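Local coordinates for protein malic enzyme (Entamoeba histolytica, PDB 3NV9) that probably catalyses the NAD(P)-dependent oxidative decarboxylation of malate to pyruvate and carbon dioxide, at residues T437-Q440 against V441-A445; V151-F154 against V155-Q159; V39-F42 against Y43-K46; C234-L237 against I238-G242. All blocks are in the same frame, centred on the assembly; numbering follows the deposited sequence.

Contact 1 (T437-Q440 against V441-A445); sequences TWQQ and VYDIA
W438 and Y442, one helical turn apart, project from the helix together, flank to flank. Their closest atoms are W438 CH2 and Y442 CD1, 3.3 Å apart. The six-membered ring of W438 and the ring of Y442 are tilted by only 25°, but with centroids 5.0 Å apart they have slid past each other and hardly overlap. What sits over the indole face is instead Y442 CB, 4.0 Å from the centroid of the W438 six-membered ring and 20° off its normal, a CH-pi contact. Both residues hold CG anti to the backbone N (chi1 -176° for W438), which sends the two rings off the helix in the same direction.

Beside this pair, Q439 bends at chi2 and brings NE2 to 2.6 Å from D443 OD1. The acceptor lies in the Q439 amide plane, whereas the donor stands above the D443 carboxylate.

These pairs sit at the start of helix 438-461, where T437 is the N-cap. T437 N donates to Q440 OE1 at 2.7 Å, and Q440 N returns a weaker bond to T437 OG1 at 3.3 Å, completing a capping box. Further out, W438 NE1 is bonded to D420 of helix 413-428, which fixes the indole rotation, and V441 packs on A422 of that helix and on I372 of helix 363-372.

Chemically, the capping box gives the Q440 amide a weak side-chain acceptor, while the Q439 amide donor would probably favour a charged D443 carboxylate, the helix start perhaps adding a little.

Contact 2 (V151-F154 against V155-Q159); sequences VIEF and VQRIQ
F154 and I158 meet on the packed side of helix 148-158, where their side chains cross and F154 CE2 comes to 3.8 Å from I158 CD1. I158 can reach the ring because its CG1 is turned away from its own backbone N (chi1 -150°). V151 and V155 make a wider contact, 4.4 Å between V151 CG1 and V155 CG2, and both are buried. I152 lays CG2 alongside the amide end of Q156, 3.5 Å from Q156 NE2, an amide whose hydrogen bond goes to S185.

The partly exposed side is polar. E153 and R157 run side by side with extended chains, and E153 OE2 receives R157 NH2 at 2.7 Å in a salt bridge, a common i to i+4 pairing on helix surfaces. The oxygen lies at the guanidinium edge, close to its plane, and is approached on its anti side; the R157 NE bond to the same oxygen is weak. The carboxylate and guanidinium planes are 56° apart, so the two groups do not pair flat.

Contacts to the second subunit identify a dimer-interface helix of this malic enzyme: F154 stacks on F154 of the second subunit and packs on its I158, and R157 NH1 bonds to the carbonyls of its D138 and K140.

Contact 3 (V39-F42 against Y43-K46); sequences VHKF and YKGK
Y43 meets F42 in a T-shaped stack: the edge of the F42 ring points at the Y43 face, with planes at 86° and F42 CD2 3.5 Å from Y43 CE1. F42 CD2 stands over the centre of the Y43 ring. V39 comes to the edge of the same ring, its CG2 3.4 Å from Y43 CE2, put there by a chi1 of 72° that leaves CG2 anti to the backbone N. F468 extends the aromatic group, packing on V39 and Y43 and edge-to-face with F42, while Y43 OH is held by the carbonyl of V466.

The backbone bonds end helix 21-43 in a Schellman motif. K44 is its C-prime residue, with phi 56°; G45 N bonds to H40 O at 3.0 Å, and K44 N to K41 O at 3.1 Å. The backbone angles at G45 suit glycine, whose lack of a side chain avoids a clash with the preceding carbonyl. The chain then turns toward strand 47-51.

Two lysine ammonium groups add side-chain bonds. K44 bends at chi2 and chi4 so that NZ returns to K41 O, 3.0 Å away, and K44 N and K44 NZ grip this carbonyl from opposite faces of its plane. K46 NZ donates to H40 NE2 at 2.8 Å, lying at the imidazole edge and close to the ring plane. H40 NE2 is thus the acceptor, consistent with a proton on H40 ND1, which bonds to A36 O and fixes the ring rotation. K46 NZ is also held by the carbonyls of G115 and of Y64 of the second subunit.

Contact 4 (C234-L237 against I238-G242); sequences CLRL and IVTAG
I238 lays its side chain back over the carbonyl of C234, with I238 CD1 3.1 Å from C234 O; its CD1 is also 4.4 Å from C234 CB. Having CG1 beside the backbone N (chi1 -78°) directs this branch back toward the preceding turn. On another side of the helix L235 CD2 reaches V239 CG2 at 4.2 Å, a light apolar contact. The main chain supplies the stronger links: V239 N donates to L235 O at 3.0 Å, and T240 N to R236 O at 3.0 Å. T240 also brings OG1 to 3.0 Å from R236 O.

The turn closes at G242, whose positive phi (128°) and bond from G242 N to V239 O, 2.8 Å, belong to a Schellman motif. The R236 side chain leaves the helix to form a salt bridge through NE with D380, at the start of helix 380-396.

Helix 229-240 is the crossover helix of a beta-alpha-beta unit in the Rossmann-type domain. L235 packs on F224 of strand 222-225 and on I248 and M250 of strand 248-252, I238 on M222 and F224, and V239 on I248. Helix 193-213 meets C234, L237, I238 and A241, while L237 and T240 also touch helix 380-396.

In the fold
All four contacts are local pairings along helices or at their ends, set in series along the chain and well separated: the shortest gap between nearest atoms is about 17 Å, between contacts 2 and 4. Contacts 3 and 4 lie on opposite sides of the chain's centre, with centres about 39 Å apart. Contacts 2 and 3 both touch the second subunit, whereas contacts 1 and 4 touch no other chain of the assembly. Contact 4 belongs to the NAD-binding domain, contact 2 to the N-terminal domain. None includes the sodium-site residues T348, R350 and P354. The R157 side chain of contact 2 lies about 4 Å from a glycerol and the K41 side chain of contact 3 about 6 Å from a sulfate, both probably from the crystallisation liquor.

Contact 1 (T437-Q440 against V441-A445)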
# COMPACT_ATOMS: atom_id res chain seq x y z
N THR A 437 -30.06 4.79 -1.52
CA THR A 437 -30.58 5.68 -2.50
C THR A 437 -29.41 6.52 -3.06
O THR A 437 -28.28 6.44 -2.57
CB THR A 437 -31.57 6.62 -1.84
OG1 THR A 437 -30.94 7.17 -0.66
CG2 THR A 437 -32.88 5.86 -1.44
N TRP A 438 -29.72 7.37 -4.03
CA TRP A 438 -28.72 8.26 -4.60
C TRP A 438 -28.15 9.15 -3.47
O TRP A 438 -26.91 9.32 -3.33
CB TRP A 438 -29.33 9.07 -5.74
CG TRP A 438 -28.38 9.95 -6.44
CD1 TRP A 438 -27.72 9.68 -7.59
CD2 TRP A 438 -27.95 11.26 -6.02
NE1 TRP A 438 -26.91 10.74 -7.93
CE2 TRP A 438 -27.03 11.72 -6.98
CE3 TRP A 438 -28.27 12.09 -4.94
CZ2 TRP A 438 -26.43 12.95 -6.90
CZ3 TRP A 438 -27.65 13.33 -4.85
CH2 TRP A 438 -26.74 13.75 -5.83
N GLN A 439 -29.05 9.70 -2.63
CA GLN A 439 -28.60 10.64 -1.61
C GLN A 439 -27.70 9.96 -0.58
O GLN A 439 -26.73 10.56 -0.12
CB GLN A 439 -29.79 11.33 -0.92
CG GLN A 439 -29.37 12.44 0.04
CD GLN A 439 -28.69 13.62 -0.67
OE1 GLN A 439 -29.28 14.30 -1.58
NE2 GLN A 439 -27.43 13.87 -0.29
N GLN A 440 -28.04 8.74 -0.18
CA GLN A 440 -27.25 8.04 0.82
C GLN A 440 -25.84 7.79 0.29
O GLN A 440 -24.89 7.85 1.07
CB GLN A 440 -27.87 6.69 1.23
CG GLN A 440 -29.18 6.82 2.04
CD GLN A 440 -29.90 5.48 2.13
OE1 GLN A 440 -29.97 4.76 1.15
NE2 GLN A 440 -30.43 5.13 3.33
N VAL A 441 -25.71 7.52 -1.00
CA VAL A 441 -24.42 7.20 -1.60
C VAL A 441 -23.62 8.46 -1.76
O VAL A 441 -22.45 8.49 -1.40
CB VAL A 441 -24.56 6.42 -2.95
CG1 VAL A 441 -23.20 6.36 -3.71
CG2 VAL A 441 -24.99 5.04 -2.63
N TYR A 442 -24.29 9.52 -2.23
CA TYR A 442 -23.71 10.85 -2.34
C TYR A 442 -23.16 11.26 -1.01
O TYR A 442 -21.99 11.72 -0.93
CB TYR A 442 -24.74 11.89 -2.88
CG TYR A 442 -24.13 13.27 -3.15
CD1 TYR A 442 -23.76 13.69 -4.46
CD2 TYR A 442 -23.91 14.15 -2.09
CE1 TYR A 442 -23.22 14.93 -4.68
CE2 TYR A 442 -23.34 15.39 -2.29
CZ TYR A 442 -23.00 15.76 -3.57
OH TYR A 442 -22.45 16.98 -3.69
N ASP A 443 -23.96 11.07 0.04
CA ASP A 443 -23.56 11.51 1.40
C ASP A 443 -22.25 10.83 1.87
O ASP A 443 -21.37 11.47 2.50
CB ASP A 443 -24.63 11.14 2.41
CG ASP A 443 -25.88 12.04 2.35
OD1 ASP A 443 -25.85 13.10 1.69
OD2 ASP A 443 -26.88 11.66 3.05
N ILE A 444 -22.12 9.54 1.58
CA ILE A 444 -20.96 8.78 2.01
C ILE A 444 -19.74 9.26 1.23
O ILE A 444 -18.64 9.37 1.76
CB ILE A 444 -21.20 7.27 1.76
CG1 ILE A 444 -22.37 6.77 2.61
CG2 ILE A 444 -19.94 6.42 1.99
CD1 ILE A 444 -22.82 5.27 2.30
N ALA A 445 -19.94 9.58 -0.04
CA ALA A 445 -18.82 9.94 -0.90
C ALA A 445 -18.36 11.31 -0.47
O ALA A 445 -17.18 11.55 -0.28
CB ALA A 445 -19.24 9.93 -2.36

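Contact 2 (V151-F154 against V155-Q159)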
# COMPACT_ATOMS: atom_id res chain seq x y z
N VAL A 151 0.73 -11.38 -14.73
CA VAL A 151 -0.08 -10.30 -14.19
C VAL A 151 -1.37 -10.91 -13.63
O VAL A 151 -1.72 -10.64 -12.49
CB VAL A 151 -0.31 -9.13 -15.22
CG1 VAL A 151 -1.05 -7.95 -14.57
CG2 VAL A 151 1.03 -8.60 -15.78
N ILE A 152 -1.98 -11.83 -14.38
CA ILE A 152 -3.22 -12.50 -13.92
C ILE A 152 -3.04 -13.22 -12.60
O ILE A 152 -3.84 -13.06 -11.66
CB ILE A 152 -3.80 -13.46 -14.99
CG1 ILE A 152 -4.33 -12.61 -16.15
CG2 ILE A 152 -4.90 -14.25 -14.43
CD1 ILE A 152 -4.59 -13.36 -17.48
N GLU A 153 -1.97 -14.00 -12.53
CA GLU A 153 -1.67 -14.80 -11.33
C GLU A 153 -1.43 -13.86 -10.14
O GLU A 153 -1.94 -14.11 -9.03
CB GLU A 153 -0.44 -15.73 -11.55
CG GLU A 153 -0.05 -16.50 -10.27
CD GLU A 153 1.11 -17.50 -10.49
OE1 GLU A 153 1.68 -17.58 -11.59
OE2 GLU A 153 1.46 -18.21 -9.54
N PHE A 154 -0.66 -12.80 -10.41
CA PHE A 154 -0.25 -11.82 -9.39
C PHE A 154 -1.47 -11.18 -8.72
O PHE A 154 -1.62 -11.17 -7.51
CB PHE A 154 0.69 -10.74 -9.98
CG PHE A 154 1.12 -9.72 -8.98
CD1 PHE A 154 2.31 -9.87 -8.30
CD2 PHE A 154 0.30 -8.61 -8.68
CE1 PHE A 154 2.70 -8.94 -7.32
CE2 PHE A 154 0.68 -7.65 -7.71
CZ PHE A 154 1.87 -7.82 -7.02
N VAL A 155 -2.36 -10.67 -9.55
CA VAL A 155 -3.52 -9.97 -9.08
C VAL A 155 -4.45 -10.90 -8.31
O VAL A 155 -4.97 -10.51 -7.25
CB VAL A 155 -4.23 -9.24 -10.26
CG1 VAL A 155 -5.56 -8.60 -9.83
CG2 VAL A 155 -3.32 -8.20 -10.80
N GLN A 156 -4.64 -12.12 -8.85
CA GLN A 156 -5.39 -13.19 -8.15
C GLN A 156 -4.87 -13.51 -6.75
O GLN A 156 -5.64 -13.80 -5.83
CB GLN A 156 -5.49 -14.47 -9.02
CG GLN A 156 -6.54 -14.35 -10.17
CD GLN A 156 -6.48 -15.47 -11.24
OE1 GLN A 156 -5.66 -16.41 -11.16
NE2 GLN A 156 -7.34 -15.36 -12.25
N ARG A 157 -3.55 -13.41 -6.55
CA ARG A 157 -2.98 -13.64 -5.23
C ARG A 157 -3.17 -12.45 -4.28
O ARG A 157 -3.41 -12.64 -3.08
CB ARG A 157 -1.52 -14.02 -5.35
CG ARG A 157 -1.28 -15.39 -6.02
CD ARG A 157 0.16 -15.89 -5.81
NE ARG A 157 0.44 -17.04 -6.67
CZ ARG A 157 0.02 -18.30 -6.44
NH1 ARG A 157 -0.68 -18.58 -5.34
NH2 ARG A 157 0.28 -19.26 -7.33
N ILE A 158 -3.12 -11.22 -4.84
CA ILE A 158 -3.09 -10.00 -4.03
C ILE A 158 -4.48 -9.42 -3.78
O ILE A 158 -4.65 -8.64 -2.87
CB ILE A 158 -2.21 -8.91 -4.66
CG1 ILE A 158 -1.60 -7.99 -3.57
CG2 ILE A 158 -2.97 -8.12 -5.76
CD1 ILE A 158 -0.57 -6.94 -4.20
N GLN A 159 -5.45 -9.88 -4.57
CA GLN A 159 -6.81 -9.38 -4.52
C GLN A 159 -7.38 -9.36 -3.11
O GLN A 159 -8.31 -8.59 -2.83
CB GLN A 159 -7.71 -10.27 -5.36
CG GLN A 159 -8.19 -11.50 -4.64
CD GLN A 159 -9.09 -12.33 -5.52
OE1 GLN A 159 -10.25 -12.05 -5.66
NE2 GLN A 159 -8.52 -13.35 -6.14

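Contact 3 (V39-F42 against Y43-K46)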
# COMPACT_ATOMS: atom_id res chain seq x y z
N VAL A 39 10.23 18.69 -7.10
CA VAL A 39 9.24 18.48 -6.04
C VAL A 39 9.14 17.01 -5.62
O VAL A 39 8.85 16.72 -4.48
CB VAL A 39 7.82 19.05 -6.44
CG1 VAL A 39 7.19 18.21 -7.48
CG2 VAL A 39 6.86 19.06 -5.22
N HIS A 40 9.36 16.06 -6.51
CA HIS A 40 9.28 14.66 -6.08
C HIS A 40 10.46 14.38 -5.16
O HIS A 40 10.33 13.77 -4.15
CB HIS A 40 9.26 13.66 -7.24
CG HIS A 40 7.96 13.57 -7.97
ND1 HIS A 40 7.54 14.51 -8.89
CD2 HIS A 40 7.00 12.61 -7.95
CE1 HIS A 40 6.36 14.15 -9.38
NE2 HIS A 40 6.02 12.99 -8.83
N LYS A 41 11.64 14.84 -5.53
CA LYS A 41 12.80 14.65 -4.66
C LYS A 41 12.62 15.43 -3.34
O LYS A 41 12.86 14.88 -2.26
CB LYS A 41 14.08 15.07 -5.40
CG LYS A 41 15.32 14.99 -4.53
CD LYS A 41 16.59 14.71 -5.36
CE LYS A 41 17.83 14.52 -4.40
NZ LYS A 41 19.04 13.96 -5.15
N PHE A 42 12.16 16.66 -3.40
CA PHE A 42 11.91 17.42 -2.15
C PHE A 42 11.07 16.66 -1.08
O PHE A 42 11.40 16.67 0.07
CB PHE A 42 11.24 18.76 -2.47
CG PHE A 42 11.21 19.71 -1.30
CD1 PHE A 42 12.38 20.42 -0.91
CD2 PHE A 42 10.03 19.89 -0.56
CE1 PHE A 42 12.37 21.29 0.20
CE2 PHE A 42 9.99 20.80 0.55
CZ PHE A 42 11.17 21.50 0.93
N TYR A 43 9.94 16.06 -1.47
CA TYR A 43 9.08 15.39 -0.52
C TYR A 43 9.35 13.86 -0.50
O TYR A 43 8.71 13.11 0.30
CB TYR A 43 7.60 15.67 -0.82
CG TYR A 43 7.15 17.15 -0.76
CD1 TYR A 43 7.12 17.84 0.46
CD2 TYR A 43 6.76 17.84 -1.92
CE1 TYR A 43 6.74 19.14 0.54
CE2 TYR A 43 6.34 19.16 -1.84
CZ TYR A 43 6.34 19.80 -0.56
OH TYR A 43 6.00 21.10 -0.38
N LYS A 44 10.25 13.39 -1.36
CA LYS A 44 10.54 11.94 -1.52
C LYS A 44 9.26 11.19 -1.84
O LYS A 44 8.89 10.18 -1.18
CB LYS A 44 11.22 11.32 -0.29
CG LYS A 44 12.54 12.01 0.25
CD LYS A 44 13.61 12.30 -0.83
CE LYS A 44 14.95 12.86 -0.23
NZ LYS A 44 15.19 14.35 -0.39
N GLY A 45 8.56 11.69 -2.86
CA GLY A 45 7.28 11.07 -3.23
C GLY A 45 6.11 11.99 -2.98
O GLY A 45 6.31 13.20 -2.86
N LYS A 46 4.91 11.43 -2.91
CA LYS A 46 3.70 12.22 -2.88
C LYS A 46 2.73 11.79 -1.81
O LYS A 46 1.96 12.61 -1.34
CB LYS A 46 3.03 12.26 -4.25
CG LYS A 46 3.84 13.17 -5.29
CD LYS A 46 3.28 13.02 -6.70
CE LYS A 46 3.48 11.52 -7.26
NZ LYS A 46 3.59 11.53 -8.73

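Contact 4 (C234-L237 against I238-G242)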
# COMPACT_ATOMS: atom_id res chain seq x y z
N CYS A 234 -12.85 4.23 -26.17
CA CYS A 234 -13.48 5.53 -26.45
C CYS A 234 -14.52 5.38 -27.53
O CYS A 234 -15.63 5.86 -27.38
CB CYS A 234 -12.48 6.61 -26.85
SG CYS A 234 -11.48 7.18 -25.45
N LEU A 235 -14.16 4.67 -28.60
CA LEU A 235 -15.06 4.38 -29.71
C LEU A 235 -16.24 3.57 -29.22
O LEU A 235 -17.37 3.93 -29.50
CB LEU A 235 -14.31 3.62 -30.81
CG LEU A 235 -15.00 3.49 -32.16
CD1 LEU A 235 -13.90 3.34 -33.20
CD2 LEU A 235 -15.94 2.25 -32.12
N ARG A 236 -15.98 2.51 -28.47
CA ARG A 236 -17.05 1.68 -27.99
C ARG A 236 -18.05 2.41 -27.07
O ARG A 236 -19.29 2.19 -27.18
CB ARG A 236 -16.50 0.48 -27.26
CG ARG A 236 -17.64 -0.40 -26.71
CD ARG A 236 -17.14 -1.63 -26.03
NE ARG A 236 -16.67 -1.41 -24.66
CZ ARG A 236 -15.42 -1.60 -24.23
NH1 ARG A 236 -14.45 -1.95 -25.07
NH2 ARG A 236 -15.14 -1.42 -22.94
N LEU A 237 -17.56 3.25 -26.15
CA LEU A 237 -18.53 3.94 -25.29
C LEU A 237 -19.30 4.93 -26.10
O LEU A 237 -20.49 5.11 -25.84
CB LEU A 237 -17.91 4.63 -24.06
CG LEU A 237 -17.33 3.67 -23.03
CD1 LEU A 237 -16.96 4.40 -21.71
CD2 LEU A 237 -18.23 2.47 -22.80
N ILE A 238 -18.63 5.60 -27.04
CA ILE A 238 -19.22 6.68 -27.85
C ILE A 238 -20.35 6.19 -28.78
O ILE A 238 -21.35 6.93 -28.97
CB ILE A 238 -18.14 7.46 -28.60
CG1 ILE A 238 -17.43 8.43 -27.62
CG2 ILE A 238 -18.68 8.28 -29.80
CD1 ILE A 238 -15.99 8.89 -28.07
N VAL A 239 -20.17 4.97 -29.31
CA VAL A 239 -21.21 4.19 -30.03
C VAL A 239 -22.33 3.84 -29.05
O VAL A 239 -23.43 4.27 -29.27
CB VAL A 239 -20.62 2.97 -30.88
CG1 VAL A 239 -21.69 1.93 -31.27
CG2 VAL A 239 -19.96 3.50 -32.13
N THR A 240 -22.05 3.21 -27.92
CA THR A 240 -23.13 2.83 -27.01
C THR A 240 -23.97 4.07 -26.59
O THR A 240 -25.18 3.96 -26.43
CB THR A 240 -22.61 2.16 -25.76
OG1 THR A 240 -21.83 1.03 -26.13
CG2 THR A 240 -23.74 1.73 -24.84
N ALA A 241 -23.31 5.23 -26.47
CA ALA A 241 -23.96 6.49 -26.09
C ALA A 241 -24.75 7.14 -27.21
O ALA A 241 -25.45 8.13 -26.99
CB ALA A 241 -22.93 7.49 -25.51
N GLY A 242 -24.62 6.60 -28.42
CA GLY A 242 -25.53 6.97 -29.52
C GLY A 242 -24.93 7.40 -30.84
O GLY A 242 -25.66 7.89 -31.70